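Local coordinates for protein CRISPR-associated endoribonuclease Cas2 (Thermococcus onnurineus, PDB 5G4D) that belongs to the Cas2 family of CRISPR adaptation proteins and probably acts as a magnesium-dependent endoribonuclease on single-stranded RNA, at residues Y10-A13 with R19-K22; R26-V31 with G38-A43. One frame throughout, in Å; residues are numbered along the deposited sequence.

In the fold
The chain runs out along strand 4-11, turns through a short loop and returns as helix 17-25; interaction 1, 10-13 with 19-22, closes that first beta-alpha turn by laying the helix against the strand end. The same helix then hands over to strand 29-32, and interaction 2, 26-31 with 38-43, closes the beta hairpin 29-32/35-40 that leads into helix 42-55. The two contacts follow each other in series, neither nested nor crossing. Their centres lie about 15 Å apart on opposite sides of the middle of the chain, yet both reach one antiparallel sheet of the ferredoxin-like fold, in which strands 4-11 and 35-40 are neighbours.

Interaction 1: residues Y10-A13 with R19-K22; sequences YDVA and RVKK. Unlike the reference sequence in segment 19-22: Arg19 (reference Lys).
Tyr10 and Val12, at the end of strand 4-11 and just past it, face Val20 and Lys21 of helix 17-25, with the CA atoms of Val12 and Val20 8.1 Å apart. This is the first beta-alpha unit of the ferredoxin-like Cas2 fold; here the segments meet through side chains, with no backbone bond between them.

The main element is a CH-pi contact: CG1 of Val20 sits 3.8 Å from the centroid of the Tyr10 ring, only 5° off the ring normal, so the methyl is centred over the face. With chi1 at 55°, CG of Tyr10 lies between its own N and carbonyl carbon, a turn that carries the ring out to the helix. The other methyl of Val20, CG2, meets CG2 of Val12 at 4.3 Å. A branched valine suits this place because its two methyls serve two partners, and Val20 also touches Leu52 and Leu55 of helix 42-55.

Between these two inward residues, Asp11 points to the other side of the strand, where its OD2 accepts a hydrogen bond from the backbone N of Asn33 of the second subunit; it is the predicted catalytic magnesium ligand. Lys21 bends at chi3 to a position where NZ is hydrogen-bonded to OD1 of Asn18, leaving its aliphatic base beside the phenol, with CB 3.4 Å from OH of Tyr10.

Interaction 2: residues R26-V31 with G38-A43; sequences RHLHWV and GEVTLA
Leu28 and Gly38 bring the two segments together at the open end of the beta hairpin formed by strands 29-32 and 35-40, their CA atoms 5.2 Å apart. The hairpin supplies the outermost strand within this chain and its neighbour to the antiparallel sheet of the ferredoxin-like Cas2 fold.

Apolar packing carries most of the contact, and one methyl does the work. CD2 of Leu28 rests 3.8 Å from CA of Gly38, and it lies equally close to the CG1 methyl of Val40, two residues further along the same strand. CG of Leu28 is anti to its carbonyl carbon (chi1 -65°), and chi2 of 173° sends CD1 straight on and turns the other branch, CD2, to Gly38 and Val40 on the neighbouring strand. Behind this pair, Val6 and Ile8 of strand 4-11 pack against Leu28, while Phe45 and Ile48 of helix 42-55 cover Val40; the leucine and valine thus belong to the core between sheet and helices.

A second, looser approach is made by a ring. The imidazole of His29 turns an edge toward Gly38, with CD2 4.2 Å from its CA.

With phi at 161°, Gly38 adopts a backbone setting suited to glycine, and the absence of a side chain lets Leu28 CD2 lie directly against its CA.

Polar bonding runs alongside: the backbone of His29 pairs with Glu37, while Gly38 bonds to Val6 across its other edge. Main-chain hydrogen bonds hold the strands in the sheet, while between Leu28, Gly38 and Val40 the chemistry is purely van der Waals and hydrophobic, so shape matters more than charge.

Interaction 1: residues Y10-A13 with R19-K22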
loop_
_atom_site.group_PDB
_atom_site.type_symbol
_atom_site.label_atom_id
_atom_site.label_comp_id
_atom_site.label_asym_id
_atom_site.label_seq_id
_atom_site.Cartn_x
_atom_site.Cartn_y
_atom_site.Cartn_z
ATOM N N TYR A 10 6.166 -2.062 -1.124
ATOM C CA TYR A 10 7.586 -1.997 -1.458
ATOM C C TYR A 10 7.786 -1.806 -2.952
ATOM O O TYR A 10 6.993 -2.258 -3.780
ATOM C CB TYR A 10 8.365 -3.232 -0.979
ATOM C CG TYR A 10 7.839 -4.565 -1.456
ATOM C CD1 TYR A 10 6.895 -5.262 -0.719
ATOM C CD2 TYR A 10 8.313 -5.143 -2.632
ATOM C CE1 TYR A 10 6.410 -6.476 -1.137
ATOM C CE2 TYR A 10 7.842 -6.373 -3.060
ATOM C CZ TYR A 10 6.896 -7.037 -2.304
ATOM O OH TYR A 10 6.416 -8.264 -2.704
ATOM N N ASP A 11 8.861 -1.098 -3.258
ATOM C CA ASP A 11 9.283 -0.756 -4.612
ATOM C C ASP A 11 10.743 -1.193 -4.665
ATOM O O ASP A 11 11.612 -0.469 -4.173
ATOM C CB ASP A 11 9.110 0.744 -4.833
ATOM C CG ASP A 11 9.155 1.136 -6.276
ATOM O OD1 ASP A 11 9.827 0.433 -7.061
ATOM O OD2 ASP A 11 8.509 2.156 -6.615
ATOM N N VAL A 12 11.010 -2.388 -5.197
ATOM C CA VAL A 12 12.330 -3.019 -5.101
ATOM C C VAL A 12 12.777 -3.394 -6.506
ATOM O O VAL A 12 11.958 -3.806 -7.329
ATOM C CB VAL A 12 12.300 -4.267 -4.194
ATOM C CG1 VAL A 12 13.651 -4.995 -4.204
ATOM C CG2 VAL A 12 11.926 -3.877 -2.746
ATOM N N ALA A 13 14.077 -3.273 -6.766
ATOM C CA ALA A 13 14.598 -3.568 -8.096
ATOM C C ALA A 13 14.338 -5.025 -8.470
ATOM O O ALA A 13 14.202 -5.907 -7.619
ATOM C CB ALA A 13 16.092 -3.258 -8.159
ATOM N N ARG A 19 12.758 -12.093 -3.862
ATOM C CA ARG A 19 13.181 -12.546 -2.538
ATOM C C ARG A 19 12.476 -11.774 -1.424
ATOM O O ARG A 19 12.197 -12.341 -0.360
ATOM C CB ARG A 19 14.696 -12.416 -2.386
ATOM C CG ARG A 19 15.503 -13.352 -3.290
ATOM C CD ARG A 19 16.681 -13.956 -2.539
ATOM N NE ARG A 19 16.240 -14.761 -1.400
ATOM C CZ ARG A 19 15.960 -16.061 -1.459
ATOM N NH1 ARG A 19 16.079 -16.715 -2.611
ATOM N NH2 ARG A 19 15.562 -16.709 -0.368
ATOM N N VAL A 20 12.181 -10.492 -1.644
ATOM C CA VAL A 20 11.394 -9.737 -0.663
ATOM C C VAL A 20 9.983 -10.306 -0.562
ATOM O O VAL A 20 9.447 -10.493 0.540
ATOM C CB VAL A 20 11.382 -8.242 -1.024
ATOM C CG1 VAL A 20 10.301 -7.494 -0.223
ATOM C CG2 VAL A 20 12.745 -7.630 -0.764
ATOM N N LYS A 21 9.353 -10.577 -1.716
ATOM C CA LYS A 21 8.028 -11.190 -1.730
ATOM C C LYS A 21 8.016 -12.507 -0.955
ATOM O O LYS A 21 7.134 -12.747 -0.121
ATOM C CB LYS A 21 7.580 -11.414 -3.178
ATOM C CG LYS A 21 6.251 -12.156 -3.316
ATOM C CD LYS A 21 5.871 -12.336 -4.792
ATOM C CE LYS A 21 6.870 -13.226 -5.523
ATOM N NZ LYS A 21 6.423 -13.576 -6.914
ATOM N N LYS A 22 8.992 -13.382 -1.221
ATOM C CA LYS A 22 8.998 -14.689 -0.569
ATOM C C LYS A 22 9.182 -14.559 0.937
ATOM O O LYS A 22 8.556 -15.296 1.709
ATOM C CB LYS A 22 10.092 -15.583 -1.175
ATOM C CG LYS A 22 9.986 -17.050 -0.767
ATOM C CD LYS A 22 10.856 -17.948 -1.662
ATOM C CE LYS A 22 12.342 -17.655 -1.484
ATOM N NZ LYS A 22 12.821 -17.901 -0.090
#

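Interaction 2: residues R26-V31 with G38-A43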
loop_
_atom_site.group_PDB
_atom_site.type_symbol
_atom_site.label_atom_id
_atom_site.label_comp_id
_atom_site.label_asym_id
_atom_site.label_seq_id
_atom_site.Cartn_x
_atom_site.Cartn_y
_atom_site.Cartn_z
ATOM N N ARG A 26 6.148 -15.301 4.368
ATOM C CA ARG A 26 6.318 -16.069 5.593
ATOM C C ARG A 26 5.889 -15.315 6.848
ATOM O O ARG A 26 5.966 -15.881 7.944
ATOM C CB ARG A 26 7.778 -16.498 5.736
ATOM C CG ARG A 26 8.300 -17.344 4.587
ATOM C CD ARG A 26 9.800 -17.547 4.715
ATOM N NE ARG A 26 10.162 -18.937 4.511
ATOM C CZ ARG A 26 10.657 -19.414 3.374
ATOM N NH1 ARG A 26 10.859 -18.604 2.348
ATOM N NH2 ARG A 26 10.957 -20.706 3.257
ATOM N N HIS A 27 5.428 -14.067 6.734
ATOM C CA HIS A 27 5.179 -13.274 7.930
ATOM C C HIS A 27 3.843 -12.546 7.884
ATOM O O HIS A 27 3.254 -12.275 8.935
ATOM C CB HIS A 27 6.314 -12.270 8.138
ATOM C CG HIS A 27 7.632 -12.913 8.445
ATOM N ND1 HIS A 27 8.027 -13.215 9.730
ATOM C CD2 HIS A 27 8.632 -13.331 7.634
ATOM C CE1 HIS A 27 9.223 -13.779 9.700
ATOM N NE2 HIS A 27 9.612 -13.864 8.441
ATOM N N LEU A 28 3.353 -12.241 6.683
ATOM C CA LEU A 28 2.181 -11.392 6.532
ATOM C C LEU A 28 1.276 -11.914 5.420
ATOM O O LEU A 28 1.661 -12.760 4.608
ATOM C CB LEU A 28 2.597 -9.940 6.241
ATOM C CG LEU A 28 3.365 -9.207 7.346
ATOM C CD1 LEU A 28 3.857 -7.870 6.850
ATOM C CD2 LEU A 28 2.481 -9.022 8.583
ATOM N N HIS A 29 0.063 -11.370 5.380
ATOM C CA HIS A 29 -0.906 -11.710 4.348
ATOM C C HIS A 29 -0.597 -10.950 3.059
ATOM O O HIS A 29 -0.376 -9.737 3.078
ATOM C CB HIS A 29 -2.322 -11.376 4.820
ATOM C CG HIS A 29 -2.759 -12.127 6.037
ATOM N ND1 HIS A 29 -3.082 -13.469 6.012
ATOM C CD2 HIS A 29 -2.957 -11.716 7.311
ATOM C CE1 HIS A 29 -3.447 -13.852 7.223
ATOM N NE2 HIS A 29 -3.384 -12.806 8.030
ATOM N N TRP A 30 -0.589 -11.661 1.938
ATOM C CA TRP A 30 -0.360 -11.035 0.642
ATOM C C TRP A 30 -1.668 -10.425 0.140
ATOM O O TRP A 30 -2.670 -11.134 -0.008
ATOM C CB TRP A 30 0.185 -12.068 -0.343
ATOM C CG TRP A 30 0.467 -11.526 -1.706
ATOM C CD1 TRP A 30 1.622 -10.938 -2.131
ATOM C CD2 TRP A 30 -0.419 -11.531 -2.836
ATOM N NE1 TRP A 30 1.517 -10.576 -3.449
ATOM C CE2 TRP A 30 0.272 -10.928 -3.909
ATOM C CE3 TRP A 30 -1.727 -11.983 -3.045
ATOM C CZ2 TRP A 30 -0.300 -10.769 -5.173
ATOM C CZ3 TRP A 30 -2.295 -11.825 -4.304
ATOM C CH2 TRP A 30 -1.584 -11.219 -5.346
ATOM N N VAL A 31 -1.670 -9.113 -0.103
ATOM C CA VAL A 31 -2.887 -8.396 -0.507
ATOM C C VAL A 31 -2.998 -8.309 -2.021
ATOM O O VAL A 31 -4.040 -8.621 -2.606
ATOM C CB VAL A 31 -2.904 -6.985 0.128
ATOM C CG1 VAL A 31 -4.119 -6.164 -0.357
ATOM C CG2 VAL A 31 -2.851 -7.066 1.641
ATOM N N GLY A 38 -0.901 -7.393 8.061
ATOM C CA GLY A 38 -1.195 -8.331 9.134
ATOM C C GLY A 38 -0.814 -7.810 10.502
ATOM O O GLY A 38 -0.163 -6.776 10.663
ATOM N N GLU A 39 -1.240 -8.566 11.514
ATOM C CA GLU A 39 -0.926 -8.241 12.902
ATOM C C GLU A 39 0.466 -8.745 13.273
ATOM O O GLU A 39 0.893 -9.812 12.825
ATOM C CB GLU A 39 -1.962 -8.864 13.840
ATOM C CG GLU A 39 -2.298 -10.311 13.500
ATOM C CD GLU A 39 -3.054 -11.024 14.616
ATOM O OE1 GLU A 39 -4.024 -10.439 15.148
ATOM O OE2 GLU A 39 -2.674 -12.167 14.957
ATOM N N VAL A 40 1.182 -7.975 14.088
ATOM C CA VAL A 40 2.521 -8.367 14.518
ATOM C C VAL A 40 2.751 -7.982 15.972
ATOM O O VAL A 40 2.173 -7.022 16.487
ATOM C CB VAL A 40 3.642 -7.737 13.650
ATOM C CG1 VAL A 40 3.511 -8.118 12.177
ATOM C CG2 VAL A 40 3.692 -6.220 13.842
ATOM N N THR A 41 3.635 -8.731 16.632
ATOM C CA THR A 41 4.225 -8.248 17.862
ATOM C C THR A 41 5.335 -7.252 17.539
ATOM O O THR A 41 5.805 -7.157 16.402
ATOM C CB THR A 41 4.801 -9.407 18.677
ATOM O OG1 THR A 41 5.908 -9.963 17.959
ATOM C CG2 THR A 41 3.746 -10.485 18.859
ATOM N N LEU A 42 5.743 -6.495 18.558
ATOM C CA LEU A 42 6.865 -5.576 18.394
ATOM C C LEU A 42 8.134 -6.319 18.005
ATOM O O LEU A 42 8.904 -5.846 17.162
ATOM C CB LEU A 42 7.090 -4.789 19.685
ATOM C CG LEU A 42 6.733 -3.305 19.646
ATOM C CD1 LEU A 42 5.334 -3.124 19.130
ATOM C CD2 LEU A 42 6.889 -2.689 21.027
ATOM N N ALA A 43 8.382 -7.474 18.634
ATOM C CA ALA A 43 9.564 -8.262 18.296
ATOM C C ALA A 43 9.485 -8.797 16.873
ATOM O O ALA A 43 10.499 -8.846 16.163
ATOM C CB ALA A 43 9.732 -9.412 19.288
#